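PDB 3W5M: putative rhamnosidase from Streptomyces avermitilis, which removes terminal alpha-L-rhamnose from plant flavonoid glycosides and gum arabic, and binds L-rhamnose through a separate calcium-dependent carbohydrate-binding module. Local coordinates for residues T162-D167 against S217-L222; G171-I176 against V239-T244; A331-R336 against N370-Y375; T594-T599 against Y653-A658; F598-E603 against A958-L963. All coordinates share one frame; numbering follows the deposited sequence.

The five contacts run along the multidomain chain. Interactions 1 and 2 belong to the carbohydrate-binding module CBM67. Their centres lie about 12 Å apart, and they touch where L165 meets L242 and L222 meets L240. Strand 171-179 of interaction 2 ends at D179, a calcium ligand, but neither contact reaches the metal site. Interaction 3 stands alone in another beta domain, with its centre about 33 Å from that of interaction 2 and about 31 Å from that of interaction 4. Interactions 4 and 5 share F598 and T599, with centres about 10 Å apart, where the catalytic helical domain meets the C-terminal sheet. Both lie away from the probable catalytic residues E636 and E895.

Interaction 1 of 5, residues T162-D167 against S217-L222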
# COMPACT_ATOMS: atom_id res chain seq x y z
N THR A 162 -48.55 -10.83 -8.95
CA THR A 162 -49.20 -9.55 -8.71
C THR A 162 -49.47 -9.44 -7.22
O THR A 162 -50.14 -10.30 -6.66
CB THR A 162 -50.51 -9.41 -9.51
OG1 THR A 162 -50.20 -9.46 -10.90
CG2 THR A 162 -51.19 -8.06 -9.18
N VAL A 163 -48.93 -8.37 -6.62
CA VAL A 163 -49.04 -8.12 -5.16
C VAL A 163 -49.64 -6.76 -4.85
O VAL A 163 -49.36 -5.77 -5.54
CB VAL A 163 -47.67 -8.22 -4.45
CG1 VAL A 163 -47.30 -9.67 -4.24
CG2 VAL A 163 -46.57 -7.45 -5.19
N ASP A 164 -50.46 -6.72 -3.80
CA ASP A 164 -51.16 -5.52 -3.37
C ASP A 164 -50.30 -4.89 -2.27
O ASP A 164 -50.17 -5.43 -1.17
CB ASP A 164 -52.55 -5.90 -2.84
CG ASP A 164 -53.47 -4.70 -2.65
OD1 ASP A 164 -53.03 -3.55 -2.81
OD2 ASP A 164 -54.67 -4.90 -2.34
N LEU A 165 -49.70 -3.75 -2.58
CA LEU A 165 -48.76 -3.11 -1.65
C LEU A 165 -49.46 -2.04 -0.82
O LEU A 165 -50.43 -1.46 -1.28
CB LEU A 165 -47.58 -2.51 -2.43
CG LEU A 165 -46.85 -3.47 -3.38
CD1 LEU A 165 -45.63 -2.78 -3.96
CD2 LEU A 165 -46.44 -4.75 -2.65
N PRO A 166 -48.94 -1.76 0.41
CA PRO A 166 -49.66 -0.85 1.30
C PRO A 166 -49.54 0.61 0.89
O PRO A 166 -48.73 0.98 0.01
CB PRO A 166 -48.98 -1.08 2.66
CG PRO A 166 -47.61 -1.55 2.33
CD PRO A 166 -47.73 -2.33 1.05
N ASP A 167 -50.35 1.45 1.52
CA ASP A 167 -50.28 2.88 1.32
C ASP A 167 -49.06 3.51 1.99
O ASP A 167 -48.46 2.93 2.90
CB ASP A 167 -51.54 3.54 1.88
CG ASP A 167 -52.81 3.08 1.18
OD1 ASP A 167 -52.78 2.82 -0.04
OD2 ASP A 167 -53.85 2.99 1.84
N SER A 217 -48.64 2.04 -4.32
CA SER A 217 -49.63 1.38 -3.52
C SER A 217 -50.54 0.57 -4.44
O SER A 217 -50.64 0.86 -5.63
CB SER A 217 -50.42 2.41 -2.72
OG SER A 217 -51.46 2.97 -3.51
N GLY A 218 -51.20 -0.44 -3.89
CA GLY A 218 -52.15 -1.21 -4.69
C GLY A 218 -51.42 -2.29 -5.45
O GLY A 218 -50.29 -2.65 -5.10
N ASN A 219 -52.06 -2.82 -6.49
CA ASN A 219 -51.48 -3.95 -7.24
C ASN A 219 -50.27 -3.56 -8.08
O ASN A 219 -50.31 -2.59 -8.83
CB ASN A 219 -52.54 -4.58 -8.15
CG ASN A 219 -53.66 -5.29 -7.40
OD1 ASN A 219 -54.80 -5.30 -7.86
ND2 ASN A 219 -53.34 -5.92 -6.27
N ASN A 220 -49.19 -4.33 -7.96
CA ASN A 220 -47.96 -4.13 -8.73
C ASN A 220 -47.67 -5.52 -9.29
O ASN A 220 -47.81 -6.50 -8.54
CB ASN A 220 -46.77 -3.78 -7.84
CG ASN A 220 -46.85 -2.40 -7.20
OD1 ASN A 220 -45.94 -1.59 -7.38
ND2 ASN A 220 -47.89 -2.15 -6.41
N THR A 221 -47.23 -5.60 -10.54
CA THR A 221 -46.90 -6.87 -11.17
C THR A 221 -45.39 -7.03 -11.24
O THR A 221 -44.69 -6.19 -11.80
CB THR A 221 -47.53 -6.95 -12.55
OG1 THR A 221 -48.96 -6.82 -12.42
CG2 THR A 221 -47.19 -8.28 -13.24
N LEU A 222 -44.88 -8.09 -10.63
CA LEU A 222 -43.45 -8.40 -10.67
C LEU A 222 -43.33 -9.54 -11.66
O LEU A 222 -44.21 -10.41 -11.71
CB LEU A 222 -42.96 -8.85 -9.27
CG LEU A 222 -43.48 -7.98 -8.11
CD1 LEU A 222 -43.11 -8.56 -6.77
CD2 LEU A 222 -42.91 -6.56 -8.26
O HOH W 1 -53.34 4.63 -1.64
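G218 O accepts two donors. L165 N reaches it at 2.8 Å, almost straight (N-H...O angle 176°) but from above the carbonyl plane. N220 ND2, from the strand of G218 itself, adds a weak bond. The same ND2 also donates to H216 O, so the N220 amide bonds to H216 O and more weakly to G218 O. L165 packs on this amide, its CD1 3.4 Å from N220 ND2, and the two side chains cross at about a right angle. The strands are antiparallel, and V163 and L165 form hydrogen-bonded pairs with N220 and G218. On the opposite face T162 OG1 and T221 OG1 share a long hydrogen bond of 3.3 Å. On that face too D164 has CG anti to its backbone N (chi1 -167°), and its OD1 lies 3.1 Å from G218 CA. The backbone angles of G218 would press any CB against S217 O. Past the strand ends a water joins D167 OD1 to S217 OG.

Strands 156-165 and 218-227 are neighbours in the five-stranded sheet of CBM67, a beta-jelly roll. Strand 181-186 lies beyond 218-227. L165 and L222 pack against L242 and L240 of strand 235-244, which belongs to the second sheet.

Interaction 2 of 5, residues G171-I176 against V239-T244; sequences GATLAI and VLVLTT
Segments 171-176 and 239-244 run antiparallel at 169°, with their axes 4.7 Å apart at the closest. Six backbone hydrogen bonds join them in three pairs: G171 with T243, T173 with V241, and A175 with V239. In the central pair V241 N lies 2.8 Å from T173 O. The pairing stretches at the end, where G171 N is 3.3 Å from T243 O. A172 and L174 stand opposite L242 and L240 as non-hydrogen-bonded pairs. There the CA-H groups also approach carbonyls, as A172 CA does V241 O at 3.2 Å.

A172, L174, L240 and L242 share one face. A172 CB touches L242 CD1 at 3.7 Å. L174 CD1, set by a chi2 of 68°, lies 3.5 Å from V239 O. L240 does the like from the other strand, with CD1 3.6 Å from T173 O. On the other face T173 and V241 lie side by side and point the same way. T173 OG1 sits between its backbone N and carbonyl carbon (chi1 62°), 3.6 Å from V241 CB. A water bridges T173 OG1 to V239 O.

Outside the pair, L174 packs on V184 of strand 181-186, while V241 packs on E248 and K250 of strand 247-252. The chemistry is therefore divided. The backbones carry the direct polar bonds between the strands, the leucine-rich face is apolar and buried between the sheets of the jelly roll, and the face with T173 and V241 holds a bridging water.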
# COMPACT_ATOMS: atom_id res chain seq x y z
N GLY A 171 -40.07 3.76 1.22
CA GLY A 171 -38.84 3.12 0.72
C GLY A 171 -39.13 1.72 0.22
O GLY A 171 -40.06 1.07 0.70
N ALA A 172 -38.36 1.27 -0.78
CA ALA A 172 -38.55 -0.07 -1.33
C ALA A 172 -37.23 -0.61 -1.82
O ALA A 172 -36.50 0.08 -2.55
CB ALA A 172 -39.57 -0.06 -2.47
N THR A 173 -36.89 -1.83 -1.42
CA THR A 173 -35.66 -2.46 -1.89
C THR A 173 -35.95 -3.88 -2.35
O THR A 173 -36.83 -4.54 -1.79
CB THR A 173 -34.55 -2.54 -0.82
OG1 THR A 173 -35.02 -3.34 0.29
CG2 THR A 173 -34.13 -1.13 -0.36
N LEU A 174 -35.22 -4.30 -3.37
CA LEU A 174 -35.30 -5.67 -3.85
C LEU A 174 -33.95 -6.35 -3.72
O LEU A 174 -32.96 -5.85 -4.25
CB LEU A 174 -35.76 -5.70 -5.32
CG LEU A 174 -35.82 -7.09 -5.97
CD1 LEU A 174 -36.93 -7.93 -5.35
CD2 LEU A 174 -36.01 -6.98 -7.48
N ALA A 175 -33.90 -7.47 -2.99
CA ALA A 175 -32.69 -8.29 -2.94
C ALA A 175 -33.03 -9.55 -3.76
O ALA A 175 -34.12 -10.11 -3.62
CB ALA A 175 -32.37 -8.68 -1.51
N ILE A 176 -32.13 -9.96 -4.63
CA ILE A 176 -32.46 -11.03 -5.59
C ILE A 176 -31.17 -11.76 -5.99
O ILE A 176 -30.10 -11.16 -6.14
CB ILE A 176 -33.22 -10.46 -6.81
CG1 ILE A 176 -33.63 -11.57 -7.81
CG2 ILE A 176 -32.38 -9.41 -7.52
CD1 ILE A 176 -34.78 -11.20 -8.73
N VAL A 239 -36.41 -10.95 -2.00
CA VAL A 239 -37.30 -10.29 -1.04
C VAL A 239 -37.50 -8.86 -1.51
O VAL A 239 -36.55 -8.17 -1.87
CB VAL A 239 -36.76 -10.25 0.42
CG1 VAL A 239 -37.78 -9.59 1.35
CG2 VAL A 239 -36.43 -11.64 0.93
N LEU A 240 -38.75 -8.44 -1.52
CA LEU A 240 -39.09 -7.04 -1.78
C LEU A 240 -39.51 -6.46 -0.43
O LEU A 240 -40.49 -6.92 0.16
CB LEU A 240 -40.20 -6.93 -2.82
CG LEU A 240 -40.86 -5.55 -3.04
CD1 LEU A 240 -39.86 -4.60 -3.68
CD2 LEU A 240 -42.08 -5.73 -3.92
N VAL A 241 -38.71 -5.52 0.08
CA VAL A 241 -39.02 -4.87 1.37
C VAL A 241 -39.67 -3.51 1.12
O VAL A 241 -39.09 -2.66 0.48
CB VAL A 241 -37.76 -4.64 2.22
CG1 VAL A 241 -38.10 -3.86 3.49
CG2 VAL A 241 -37.12 -5.98 2.60
N LEU A 242 -40.87 -3.31 1.63
CA LEU A 242 -41.51 -2.01 1.52
C LEU A 242 -41.52 -1.39 2.91
O LEU A 242 -42.06 -1.97 3.86
CB LEU A 242 -42.94 -2.17 1.01
CG LEU A 242 -43.26 -2.79 -0.36
CD1 LEU A 242 -42.28 -2.30 -1.42
CD2 LEU A 242 -43.33 -4.33 -0.32
N THR A 243 -40.92 -0.21 3.02
CA THR A 243 -40.91 0.52 4.28
C THR A 243 -42.01 1.59 4.28
O THR A 243 -42.15 2.34 3.32
CB THR A 243 -39.54 1.16 4.53
OG1 THR A 243 -38.54 0.14 4.48
CG2 THR A 243 -39.50 1.87 5.90
N THR A 244 -42.82 1.58 5.34
CA THR A 244 -43.81 2.61 5.65
C THR A 244 -43.56 3.04 7.11
O THR A 244 -42.81 2.37 7.83
CB THR A 244 -45.27 2.12 5.46
OG1 THR A 244 -45.62 1.19 6.50
CG2 THR A 244 -45.48 1.44 4.09
O HOH W 2 -35.02 -6.33 0.21

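Interaction 3 of 5, residues A331-R336 against N370-Y375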
# COMPACT_ATOMS: atom_id res chain seq x y z
N ALA A 331 -12.59 10.58 12.30
CA ALA A 331 -13.20 11.15 13.47
C ALA A 331 -13.32 12.64 13.32
O ALA A 331 -12.50 13.29 12.65
CB ALA A 331 -12.38 10.83 14.71
N HIS A 332 -14.32 13.17 14.02
CA HIS A 332 -14.67 14.58 14.04
C HIS A 332 -14.97 14.98 15.47
O HIS A 332 -15.52 14.19 16.25
CB HIS A 332 -15.93 14.79 13.19
CG HIS A 332 -15.69 14.62 11.72
ND1 HIS A 332 -15.52 13.38 11.13
CD2 HIS A 332 -15.52 15.54 10.74
CE1 HIS A 332 -15.26 13.55 9.84
NE2 HIS A 332 -15.25 14.85 9.58
N LEU A 333 -14.59 16.21 15.84
CA LEU A 333 -14.84 16.71 17.19
C LEU A 333 -15.31 18.18 17.06
O LEU A 333 -14.57 19.01 16.52
CB LEU A 333 -13.57 16.59 18.03
CG LEU A 333 -13.59 17.13 19.46
CD1 LEU A 333 -14.55 16.34 20.34
CD2 LEU A 333 -12.20 17.12 20.06
N ASN A 334 -16.52 18.45 17.53
CA ASN A 334 -17.07 19.84 17.57
C ASN A 334 -16.97 20.53 16.23
O ASN A 334 -16.41 21.63 16.11
CB ASN A 334 -16.37 20.65 18.66
CG ASN A 334 -16.61 20.08 20.04
OD1 ASN A 334 -15.71 20.08 20.89
ND2 ASN A 334 -17.81 19.59 20.27
N GLY A 335 -17.46 19.84 15.20
CA GLY A 335 -17.55 20.39 13.85
C GLY A 335 -16.27 20.48 13.03
O GLY A 335 -16.26 21.11 12.01
N ARG A 336 -15.20 19.82 13.47
CA ARG A 336 -13.90 19.89 12.84
C ARG A 336 -13.33 18.48 12.74
O ARG A 336 -13.31 17.74 13.73
CB ARG A 336 -12.97 20.78 13.67
CG ARG A 336 -11.53 20.85 13.18
CD ARG A 336 -10.80 22.06 13.75
NE ARG A 336 -9.34 21.89 13.69
CZ ARG A 336 -8.56 22.31 12.70
NH1 ARG A 336 -9.08 22.95 11.65
NH2 ARG A 336 -7.25 22.10 12.75
N ASN A 370 -20.12 19.28 24.01
CA ASN A 370 -19.15 18.76 23.05
C ASN A 370 -19.81 17.63 22.27
O ASN A 370 -20.75 16.99 22.77
CB ASN A 370 -17.91 18.22 23.76
CG ASN A 370 -17.03 19.31 24.34
OD1 ASN A 370 -16.00 19.65 23.77
ND2 ASN A 370 -17.40 19.82 25.53
N ALA A 371 -19.34 17.39 21.05
CA ALA A 371 -19.76 16.22 20.28
C ALA A 371 -18.52 15.53 19.68
O ALA A 371 -17.64 16.18 19.11
CB ALA A 371 -20.71 16.64 19.16
N LEU A 372 -18.45 14.21 19.83
CA LEU A 372 -17.40 13.41 19.19
C LEU A 372 -18.13 12.50 18.19
O LEU A 372 -19.22 12.01 18.47
CB LEU A 372 -16.61 12.62 20.23
CG LEU A 372 -15.48 11.72 19.71
CD1 LEU A 372 -14.38 12.57 19.11
CD2 LEU A 372 -14.94 10.86 20.85
N ALA A 373 -17.57 12.33 17.00
CA ALA A 373 -18.32 11.67 15.94
C ALA A 373 -17.35 10.92 15.04
O ALA A 373 -16.19 11.30 14.97
CB ALA A 373 -19.05 12.69 15.13
N ALA A 374 -17.82 9.88 14.36
CA ALA A 374 -16.93 9.18 13.40
C ALA A 374 -17.71 8.54 12.27
O ALA A 374 -18.83 8.09 12.48
CB ALA A 374 -16.04 8.15 14.11
N TYR A 375 -17.11 8.48 11.08
CA TYR A 375 -17.53 7.57 10.04
C TYR A 375 -16.78 6.28 10.29
O TYR A 375 -15.61 6.33 10.67
CB TYR A 375 -17.11 8.05 8.66
CG TYR A 375 -17.99 9.16 8.14
CD1 TYR A 375 -19.29 8.88 7.71
CD2 TYR A 375 -17.52 10.46 8.03
CE1 TYR A 375 -20.12 9.89 7.24
CE2 TYR A 375 -18.34 11.49 7.54
CZ TYR A 375 -19.64 11.18 7.15
OH TYR A 375 -20.52 12.15 6.67
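L333 sets its CD1 against L372 CD1 at 4.0 Å, the two side chains crossing obliquely. Both leucines hold CG anti to the backbone N (chi1 176° and 180°), and both also reach over the neighbouring backbone. L333 CD1 lies 3.3 Å from A371 O, and L372 CD1 lies 3.5 Å from H332 O. On the opposite face H332 and A373 meet as a hydrogen-bonded antiparallel pair. H332 N donates to A373 O at 2.8 Å, and A373 N returns a bond to H332 O at 2.9 Å. A373 O also lies at the edge of the H332 imidazole. H332 CE1 lies 4.2 Å from Y375 CD2, oblique to both rings.

The strand then ends in a type I' turn from L333 to R336. N334 N still bonds to A371 O at 3.0 Å. The N334 amide, probably turned over in the model, packs against N370 and the backbone of A371. An alanine in place of N334 would probably open a gap beside N370 and the A371 backbone, since the whole amide would be gone.

The arrangement is the pairing of strand 328-333 with strand 368-377 in a seven-stranded antiparallel sheet. Strand 303-311 lies on the far side of 368-377, where N370 and L372 touch F309. The loop around W448 and T449 packs on A373, Y375 and H332.

Interaction 4 of 5, residues T594-T599 against Y653-A658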
# COMPACT_ATOMS: atom_id res chain seq x y z
N THR A 594 1.95 6.71 2.40
CA THR A 594 2.59 6.85 3.70
C THR A 594 3.29 8.22 3.89
O THR A 594 3.94 8.75 2.97
CB THR A 594 3.54 5.68 3.99
OG1 THR A 594 3.99 5.76 5.36
CG2 THR A 594 4.73 5.69 3.07
N SER A 595 3.14 8.79 5.09
CA SER A 595 3.71 10.11 5.37
C SER A 595 5.16 9.93 5.71
O SER A 595 5.53 9.83 6.88
CB SER A 595 2.94 10.83 6.50
OG SER A 595 2.63 9.93 7.60
N ALA A 596 5.99 9.81 4.67
CA ALA A 596 7.43 9.73 4.83
C ALA A 596 8.03 10.66 3.80
O ALA A 596 7.47 10.80 2.71
CB ALA A 596 7.92 8.29 4.62
N PRO A 597 9.16 11.32 4.13
CA PRO A 597 9.77 12.26 3.20
C PRO A 597 10.45 11.57 2.02
O PRO A 597 10.89 10.41 2.14
CB PRO A 597 10.84 12.98 4.05
CG PRO A 597 11.07 12.09 5.24
CD PRO A 597 9.82 11.30 5.45
N PHE A 598 10.53 12.26 0.88
CA PHE A 598 11.39 11.81 -0.22
C PHE A 598 12.83 12.16 0.13
O PHE A 598 13.09 13.21 0.69
CB PHE A 598 10.95 12.46 -1.55
CG PHE A 598 9.61 11.97 -2.00
CD1 PHE A 598 8.44 12.61 -1.57
CD2 PHE A 598 9.51 10.82 -2.79
CE1 PHE A 598 7.20 12.10 -1.94
CE2 PHE A 598 8.27 10.33 -3.18
CZ PHE A 598 7.11 10.97 -2.75
N THR A 599 13.75 11.26 -0.17
CA THR A 599 15.10 11.41 0.37
C THR A 599 16.19 11.34 -0.70
O THR A 599 17.37 11.23 -0.37
CB THR A 599 15.39 10.33 1.44
OG1 THR A 599 15.06 9.05 0.90
CG2 THR A 599 14.55 10.59 2.73
N TYR A 653 16.67 4.40 -1.06
CA TYR A 653 17.26 5.65 -1.51
C TYR A 653 16.19 6.75 -1.60
O TYR A 653 16.39 7.88 -1.12
CB TYR A 653 17.88 5.48 -2.91
CG TYR A 653 19.30 4.94 -3.00
CD1 TYR A 653 20.41 5.78 -2.83
CD2 TYR A 653 19.53 3.63 -3.34
CE1 TYR A 653 21.72 5.29 -2.96
CE2 TYR A 653 20.84 3.13 -3.47
CZ TYR A 653 21.93 3.97 -3.29
OH TYR A 653 23.23 3.47 -3.44
N THR A 654 15.06 6.43 -2.21
CA THR A 654 14.17 7.49 -2.67
C THR A 654 13.17 8.02 -1.65
O THR A 654 12.78 9.17 -1.75
CB THR A 654 13.47 7.11 -3.96
OG1 THR A 654 13.16 5.72 -3.89
CG2 THR A 654 14.42 7.32 -5.17
N MET A 655 12.77 7.21 -0.67
CA MET A 655 11.95 7.71 0.46
C MET A 655 12.51 7.13 1.74
O MET A 655 13.17 6.07 1.73
CB MET A 655 10.51 7.24 0.34
CG MET A 655 9.78 7.76 -0.87
SD MET A 655 8.09 7.13 -1.02
CE MET A 655 7.20 8.04 0.26
N GLU A 656 12.28 7.82 2.84
CA GLU A 656 12.55 7.24 4.15
C GLU A 656 11.61 6.03 4.29
O GLU A 656 10.41 6.17 4.45
CB GLU A 656 12.36 8.25 5.28
CG GLU A 656 12.68 7.65 6.66
CD GLU A 656 11.45 7.09 7.38
OE1 GLU A 656 10.53 7.88 7.69
OE2 GLU A 656 11.40 5.85 7.66
N SER A 657 12.18 4.83 4.18
CA SER A 657 11.41 3.60 4.11
C SER A 657 11.57 2.75 5.36
O SER A 657 10.97 1.68 5.45
CB SER A 657 11.82 2.79 2.85
OG SER A 657 11.49 3.53 1.67
N ALA A 658 12.31 3.26 6.36
CA ALA A 658 12.55 2.47 7.57
C ALA A 658 11.30 2.18 8.38
O ALA A 658 11.04 1.04 8.72
CB ALA A 658 13.59 3.15 8.45
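T599 turns OG1 between its backbone N and carbonyl carbon (chi1 51°), and OG1 donates to Y653 O at 2.7 Å from above the carbonyl plane. M655 has CG anti to its carbonyl carbon (chi1 -63°), which lays CG 3.6 Å from F598 CD2. A bend at chi3 (74°) then puts CE over one face of the F598 ring, 4.1 Å above its plane and toward the rim. M655 SD stands obliquely 4.5 Å from the ring centroid, a Met-aromatic contact.

The backbones add two bonds. T599 N donates to T654 O at 2.8 Å, and E656 N donates to P597 O at 3.0 Å. T599 CG2 also packs against E656 N at 3.6 Å. An alanine at T599 would probably leave Y653 O without its hydroxyl donor and open a gap beside E656. E656 CB meets the P597 ring, and E656 OE1 forms a salt bridge with R659 of helix 658-671.

Y653 and T654 are the last residues of helix 641-654. The hydroxyl and amide of T599 thus take two carbonyls at the end of that helix, as the chain passes from strand 587-594 to strand 600-604. Polar bonds fix the backbone at this junction, while the M655 methyl covers one face of the F598 ring.

Interaction 5 of 5, residues F598-E603 against A958-L963; sequences FTFEFE and ATFASL
F600 and F960 cross at about a right angle, F600 CD2 lying 3.7 Å from F960 CB. They are a non-hydrogen-bonded pair in an antiparallel sheet, where strand 600-604 lies at the edge beside strand 955-962. A958 CB touches F600 CE1 at 3.9 Å on the same face. T959 O sits over one face of the F600 ring, 4.1 Å above its plane and toward the rim, while F602 CB lies in plane at the ring's edge.

Three backbone bonds set this register. E601 N donates to T959 O at 2.9 Å, and T959 N donates back to E601 O. A961 N donates to T599 O, also at 2.9 Å. F960 CG is anti to its backbone N (chi1 172°). F960 CD1 comes 3.3 Å from T599 O, which lies oblique to the ring.

Further out, the F600 ring meets Y653 of helix 641-654 and Y927 of helix 923-929, and F960 meets Y940. T959 OG1 bonds to S968 OG on strand 965-974, and E603 forms a salt bridge with R957. Much of the helical catalytic domain lies between the two strands in sequence, so the pairing joins its start to the C-terminal sheet. At A961 the chain makes an inverse gamma turn, and A961 CB rests 3.9 Å from T599 CB.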
# COMPACT_ATOMS: atom_id res chain seq x y z
N PHE A 598 10.53 12.26 0.88
CA PHE A 598 11.39 11.81 -0.22
C PHE A 598 12.83 12.16 0.13
O PHE A 598 13.09 13.21 0.69
CB PHE A 598 10.95 12.46 -1.55
CG PHE A 598 9.61 11.97 -2.00
CD1 PHE A 598 8.44 12.61 -1.57
CD2 PHE A 598 9.51 10.82 -2.79
CE1 PHE A 598 7.20 12.10 -1.94
CE2 PHE A 598 8.27 10.33 -3.18
CZ PHE A 598 7.11 10.97 -2.75
N THR A 599 13.75 11.26 -0.17
CA THR A 599 15.10 11.41 0.37
C THR A 599 16.19 11.34 -0.70
O THR A 599 17.37 11.23 -0.37
CB THR A 599 15.39 10.33 1.44
OG1 THR A 599 15.06 9.05 0.90
CG2 THR A 599 14.55 10.59 2.73
N PHE A 600 15.81 11.41 -1.98
CA PHE A 600 16.83 11.41 -3.03
C PHE A 600 16.49 12.32 -4.18
O PHE A 600 15.54 12.06 -4.93
CB PHE A 600 17.10 9.99 -3.56
CG PHE A 600 18.48 9.82 -4.17
CD1 PHE A 600 18.72 10.15 -5.50
CD2 PHE A 600 19.54 9.34 -3.40
CE1 PHE A 600 19.99 10.01 -6.05
CE2 PHE A 600 20.81 9.20 -3.95
CZ PHE A 600 21.03 9.53 -5.27
N GLU A 601 17.28 13.39 -4.33
CA GLU A 601 17.15 14.30 -5.48
C GLU A 601 18.18 13.88 -6.51
O GLU A 601 19.35 13.74 -6.17
CB GLU A 601 17.42 15.73 -5.07
CG GLU A 601 16.69 16.20 -3.83
CD GLU A 601 15.63 17.23 -4.16
OE1 GLU A 601 15.71 17.80 -5.27
OE2 GLU A 601 14.73 17.46 -3.31
N PHE A 602 17.76 13.70 -7.76
CA PHE A 602 18.63 13.18 -8.81
C PHE A 602 18.32 13.93 -10.09
O PHE A 602 17.15 14.03 -10.48
CB PHE A 602 18.34 11.69 -8.98
CG PHE A 602 19.11 11.01 -10.09
CD1 PHE A 602 20.46 10.72 -9.94
CD2 PHE A 602 18.47 10.61 -11.25
CE1 PHE A 602 21.17 10.06 -10.96
CE2 PHE A 602 19.15 9.96 -12.27
CZ PHE A 602 20.51 9.67 -12.12
N GLU A 603 19.37 14.46 -10.74
CA GLU A 603 19.21 15.16 -12.01
C GLU A 603 20.46 14.99 -12.86
O GLU A 603 21.58 15.15 -12.38
CB GLU A 603 18.93 16.64 -11.77
CG GLU A 603 18.64 17.43 -13.03
CD GLU A 603 18.47 18.92 -12.76
OE1 GLU A 603 18.68 19.36 -11.60
OE2 GLU A 603 18.11 19.64 -13.72
N ALA A 958 23.11 15.18 -7.27
CA ALA A 958 22.23 14.40 -6.39
C ALA A 958 22.37 14.85 -4.95
O ALA A 958 23.43 15.34 -4.54
CB ALA A 958 22.57 12.92 -6.49
N THR A 959 21.30 14.70 -4.17
CA THR A 959 21.40 14.83 -2.72
C THR A 959 20.60 13.69 -2.08
O THR A 959 19.41 13.50 -2.40
CB THR A 959 20.85 16.18 -2.22
OG1 THR A 959 21.58 17.26 -2.83
CG2 THR A 959 20.96 16.29 -0.69
N PHE A 960 21.26 12.93 -1.21
CA PHE A 960 20.63 11.86 -0.46
C PHE A 960 20.48 12.30 0.99
O PHE A 960 21.46 12.69 1.61
CB PHE A 960 21.47 10.59 -0.56
CG PHE A 960 21.01 9.48 0.32
CD1 PHE A 960 19.70 9.00 0.27
CD2 PHE A 960 21.91 8.88 1.20
CE1 PHE A 960 19.30 7.96 1.07
CE2 PHE A 960 21.50 7.85 2.03
CZ PHE A 960 20.19 7.39 1.98
N ALA A 961 19.25 12.27 1.52
CA ALA A 961 19.00 12.66 2.91
C ALA A 961 19.29 11.46 3.81
O ALA A 961 18.38 10.70 4.19
CB ALA A 961 17.55 13.11 3.08
N SER A 962 20.56 11.24 4.14
CA SER A 962 20.92 10.11 5.00
C SER A 962 20.54 10.42 6.45
O SER A 962 20.28 11.57 6.80
CB SER A 962 22.42 9.77 4.88
OG SER A 962 23.17 10.59 5.75
N LEU A 963 20.58 9.39 7.31
CA LEU A 963 20.34 9.63 8.77
C LEU A 963 21.37 10.58 9.43
O LEU A 963 21.01 11.31 10.38
CB LEU A 963 20.23 8.32 9.58
CG LEU A 963 19.21 7.28 9.07
CD1 LEU A 963 19.01 6.19 10.12
CD2 LEU A 963 17.87 7.94 8.75